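Local atomic coordinates of ESAT-6/WXG100 secretion system protein (Streptococcus gallolyticus, PDB entry 7JQE), a protein that is the EsaA subunit of a bacterial type VIIb secretion system, whose elongated extracellular region probably takes part in protein export. Residues Leu141-Tyr146 with Glu482-Gln487. Numbering follows the deposited sequence.
Sequences LDINSY and EIIELQ. With EDO (1,2-ethanediol), chain O; EDO (1,2-ethanediol), chain P; EDO (1,2-ethanediol), chain L.
The side chains of I143 and I484 run antiparallel and pass alongside each other, one from the loop between helices 102-135 and 152-164, the other from helix 462-491. CG1 of I484 lies against the branch point of I143, 3.7 Å from its CB, with CG2 of I143 slightly farther off. In I484, chi2 of 177° sets CD1 anti to CA and brings it 3.8 Å from CB of Y146, close to the carbonyl O of I143 and oblique to the tyrosine ring. With chi1 of I143 at 68°, CG2 stands anti to the carbonyl carbon, 4.3 Å from CG2 of I483. CD1 of I143 reaches the aliphatic CG of Q487, one helical turn after I483. A tight turn, closed by a bond from Y146 N to I143 O of 3.0 Å, brings I143 and Y146 together around the tip of I484. The Y146 ring leads away towards helix 152-164, where its OH is hydrogen-bonded to D162; CB of S145 lies over the centre of one face. N144 OD1 accepts bonds from two ethanediols and S145 OG donates to a third, all probably from the crystallisation liquor. Between 141-146 and 482-487 the contact is apolar, though L141 N is hydrogen-bonded to Y476 OH, earlier on the same helix. Without directional bonds, shape and burial position I143 here, R155 and F147 also packing on I484, and V123 and R127 on I483.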
ATOM      1  N   LEU A 141     -18.467  48.748  20.324  1.00 73.32           N
ATOM      2  CA  LEU A 141     -17.792  49.962  19.889  1.00 74.50           C
ATOM      3  C   LEU A 141     -18.540  51.183  20.407  1.00 76.74           C
ATOM      4  O   LEU A 141     -19.766  51.267  20.288  1.00 78.12           O
ATOM      5  CB  LEU A 141     -17.701  49.993  18.366  1.00 79.78           C
ATOM      6  CG  LEU A 141     -16.773  51.043  17.752  1.00 82.04           C
ATOM      7  CD1 LEU A 141     -15.328  50.739  18.110  1.00 74.19           C
ATOM      8  CD2 LEU A 141     -16.960  51.097  16.245  1.00 80.72           C
ATOM      9  N   ASP A 142     -17.800  52.123  20.992  1.00 87.29           N
ATOM     10  CA  ASP A 142     -18.393  53.308  21.604  1.00 83.67           C
ATOM     11  C   ASP A 142     -18.680  54.359  20.535  1.00 81.56           C
ATOM     12  O   ASP A 142     -17.760  54.858  19.877  1.00 83.34           O
ATOM     13  CB  ASP A 142     -17.463  53.860  22.685  1.00 82.78           C
ATOM     14  CG  ASP A 142     -17.899  55.213  23.194  1.00100.16           C
ATOM     15  OD1 ASP A 142     -18.856  55.271  23.997  1.00 98.61           O
ATOM     16  OD2 ASP A 142     -17.281  56.222  22.792  1.00 96.69           O
ATOM     17  N   ILE A 143     -19.960  54.704  20.369  1.00 89.65           N
ATOM     18  CA  ILE A 143     -20.362  55.617  19.303  1.00 89.61           C
ATOM     19  C   ILE A 143     -19.869  57.039  19.533  1.00 87.57           C
ATOM     20  O   ILE A 143     -19.743  57.806  18.573  1.00 88.79           O
ATOM     21  CB  ILE A 143     -21.895  55.629  19.142  1.00 86.49           C
ATOM     22  CG1 ILE A 143     -22.550  56.273  20.365  1.00 85.00           C
ATOM     23  CG2 ILE A 143     -22.422  54.219  18.924  1.00 81.71           C
ATOM     24  CD1 ILE A 143     -24.019  56.604  20.176  1.00 88.06           C
ATOM     25  N   ASN A 144     -19.586  57.411  20.785  1.00 94.29           N
ATOM     26  CA  ASN A 144     -19.295  58.805  21.111  1.00101.11           C
ATOM     27  C   ASN A 144     -18.212  59.405  20.222  1.00 99.22           C
ATOM     28  O   ASN A 144     -18.271  60.592  19.889  1.00 98.84           O
ATOM     29  CB  ASN A 144     -18.890  58.918  22.582  1.00103.60           C
ATOM     30  CG  ASN A 144     -18.125  60.191  22.880  1.00109.28           C
ATOM     31  OD1 ASN A 144     -18.712  61.218  23.221  1.00105.80           O
ATOM     32  ND2 ASN A 144     -16.804  60.129  22.758  1.00117.96           N
ATOM     33  N   SER A 145     -17.220  58.606  19.825  1.00103.07           N
ATOM     34  CA  SER A 145     -16.083  59.151  19.089  1.00102.30           C
ATOM     35  C   SER A 145     -16.491  59.700  17.727  1.00 94.06           C
ATOM     36  O   SER A 145     -15.844  60.619  17.211  1.00 92.43           O
ATOM     37  CB  SER A 145     -15.005  58.078  18.923  1.00 99.63           C
ATOM     38  OG  SER A 145     -13.919  58.566  18.154  1.00 99.61           O
ATOM     39  N   TYR A 146     -17.547  59.153  17.128  1.00 92.08           N
ATOM     40  CA  TYR A 146     -17.973  59.535  15.789  1.00 91.27           C
ATOM     41  C   TYR A 146     -19.214  60.415  15.794  1.00 96.99           C
ATOM     42  O   TYR A 146     -19.651  60.853  14.725  1.00104.83           O
ATOM     43  CB  TYR A 146     -18.237  58.284  14.943  1.00 86.91           C
ATOM     44  CG  TYR A 146     -17.343  57.111  15.289  1.00 90.99           C
ATOM     45  CD1 TYR A 146     -17.711  56.201  16.273  1.00 81.51           C
ATOM     46  CD2 TYR A 146     -16.135  56.915  14.636  1.00 82.08           C
ATOM     47  CE1 TYR A 146     -16.904  55.137  16.597  1.00 82.35           C
ATOM     48  CE2 TYR A 146     -15.316  55.851  14.955  1.00 83.81           C
ATOM     49  CZ  TYR A 146     -15.707  54.964  15.935  1.00 82.82           C
ATOM     50  OH  TYR A 146     -14.896  53.903  16.257  1.00 77.98           O
ATOM     51  N   GLU A 482     -26.242  53.387  12.264  1.00 78.62           N
ATOM     52  CA  GLU A 482     -27.675  53.541  12.490  1.00 79.10           C
ATOM     53  C   GLU A 482     -27.965  53.946  13.929  1.00 91.55           C
ATOM     54  O   GLU A 482     -28.847  54.777  14.183  1.00 89.13           O
ATOM     55  CB  GLU A 482     -28.402  52.246  12.123  1.00 77.58           C
ATOM     56  CG  GLU A 482     -28.410  51.956  10.623  1.00 77.17           C
ATOM     57  CD  GLU A 482     -28.348  50.472  10.303  1.00 82.63           C
ATOM     58  OE1 GLU A 482     -28.379  49.655  11.244  1.00 84.38           O
ATOM     59  OE2 GLU A 482     -28.263  50.122   9.108  1.00 74.92           O
ATOM     60  N   ILE A 483     -27.223  53.382  14.886  1.00 83.37           N
ATOM     61  CA  ILE A 483     -27.379  53.792  16.280  1.00 85.34           C
ATOM     62  C   ILE A 483     -27.082  55.279  16.435  1.00 86.63           C
ATOM     63  O   ILE A 483     -27.787  55.999  17.152  1.00 90.87           O
ATOM     64  CB  ILE A 483     -26.478  52.940  17.191  1.00 86.00           C
ATOM     65  CG1 ILE A 483     -26.830  51.457  17.051  1.00 84.75           C
ATOM     66  CG2 ILE A 483     -26.601  53.394  18.635  1.00 80.53           C
ATOM     67  CD1 ILE A 483     -25.969  50.544  17.886  1.00 76.53           C
ATOM     68  N   ILE A 484     -26.031  55.760  15.770  1.00 88.41           N
ATOM     69  CA  ILE A 484     -25.673  57.172  15.858  1.00 84.54           C
ATOM     70  C   ILE A 484     -26.814  58.037  15.342  1.00 93.49           C
ATOM     71  O   ILE A 484     -27.187  59.042  15.961  1.00 94.12           O
ATOM     72  CB  ILE A 484     -24.366  57.440  15.093  1.00 86.39           C
ATOM     73  CG1 ILE A 484     -23.177  56.840  15.846  1.00 95.78           C
ATOM     74  CG2 ILE A 484     -24.174  58.927  14.859  1.00 87.05           C
ATOM     75  CD1 ILE A 484     -21.849  56.995  15.127  1.00 93.25           C
ATOM     76  N   GLU A 485     -27.394  57.656  14.202  1.00 88.44           N
ATOM     77  CA  GLU A 485     -28.486  58.445  13.643  1.00 89.65           C
ATOM     78  C   GLU A 485     -29.728  58.383  14.526  1.00 94.08           C
ATOM     79  O   GLU A 485     -30.425  59.391  14.696  1.00 94.98           O
ATOM     80  CB  GLU A 485     -28.799  57.981  12.222  1.00 86.33           C
ATOM     81  CG  GLU A 485     -27.837  58.531  11.184  1.00103.88           C
ATOM     82  CD  GLU A 485     -28.081  57.964   9.798  1.00121.12           C
ATOM     83  OE1 GLU A 485     -28.942  57.069   9.660  1.00124.40           O
ATOM     84  OE2 GLU A 485     -27.410  58.415   8.846  1.00128.26           O
ATOM     85  N   LEU A 486     -30.020  57.214  15.103  1.00 91.89           N
ATOM     86  CA  LEU A 486     -31.179  57.111  15.985  1.00 93.29           C
ATOM     87  C   LEU A 486     -30.998  57.969  17.232  1.00 97.06           C
ATOM     88  O   LEU A 486     -31.929  58.661  17.656  1.00101.29           O
ATOM     89  CB  LEU A 486     -31.432  55.651  16.363  1.00 91.44           C
ATOM     90  CG  LEU A 486     -32.661  55.381  17.236  1.00 90.19           C
ATOM     91  CD1 LEU A 486     -33.908  56.012  16.640  1.00 90.13           C
ATOM     92  CD2 LEU A 486     -32.862  53.885  17.421  1.00 88.46           C
ATOM     93  N   GLN A 487     -29.806  57.942  17.832  1.00 93.72           N
ATOM     94  CA  GLN A 487     -29.545  58.812  18.977  1.00 91.89           C
ATOM     95  C   GLN A 487     -29.642  60.279  18.587  1.00 91.96           C
ATOM     96  O   GLN A 487     -30.148  61.102  19.360  1.00 93.73           O
ATOM     97  CB  GLN A 487     -28.171  58.512  19.574  1.00 91.37           C
ATOM     98  CG  GLN A 487     -28.224  57.728  20.872  1.00 99.65           C
ATOM     99  CD  GLN A 487     -28.690  58.567  22.041  1.00108.20           C
ATOM    100  OE1 GLN A 487     -27.948  59.407  22.547  1.00116.76           O
ATOM    101  NE2 GLN A 487     -29.925  58.347  22.478  1.00111.10           N
TER
HETATM  102  C1  EDO O 714     -18.318  64.802  23.270  1.00 98.85           C
HETATM  103  O1  EDO O 714     -18.379  63.828  22.221  1.00 99.36           O
HETATM  104  C2  EDO O 714     -17.015  65.591  23.164  1.00101.74           C
HETATM  105  O2  EDO O 714     -16.850  66.419  24.322  1.00102.15           O
HETATM  106  C1  EDO P 715     -20.574  60.772  27.145  1.00 99.30           C
HETATM  107  O1  EDO P 715     -19.346  60.211  26.661  1.00104.04           O
HETATM  108  C2  EDO P 715     -20.783  62.162  26.549  1.00 92.42           C
HETATM  109  O2  EDO P 715     -20.981  62.076  25.133  1.00 86.01           O
HETATM  110  C1  EDO L 711     -10.409  57.552  16.072  1.00105.15           C
HETATM  111  O1  EDO L 711     -11.638  57.205  16.719  1.00104.89           O
HETATM  112  C2  EDO L 711     -10.621  58.787  15.204  1.00103.04           C
HETATM  113  O2  EDO L 711      -9.382  59.155  14.584  1.00101.48           O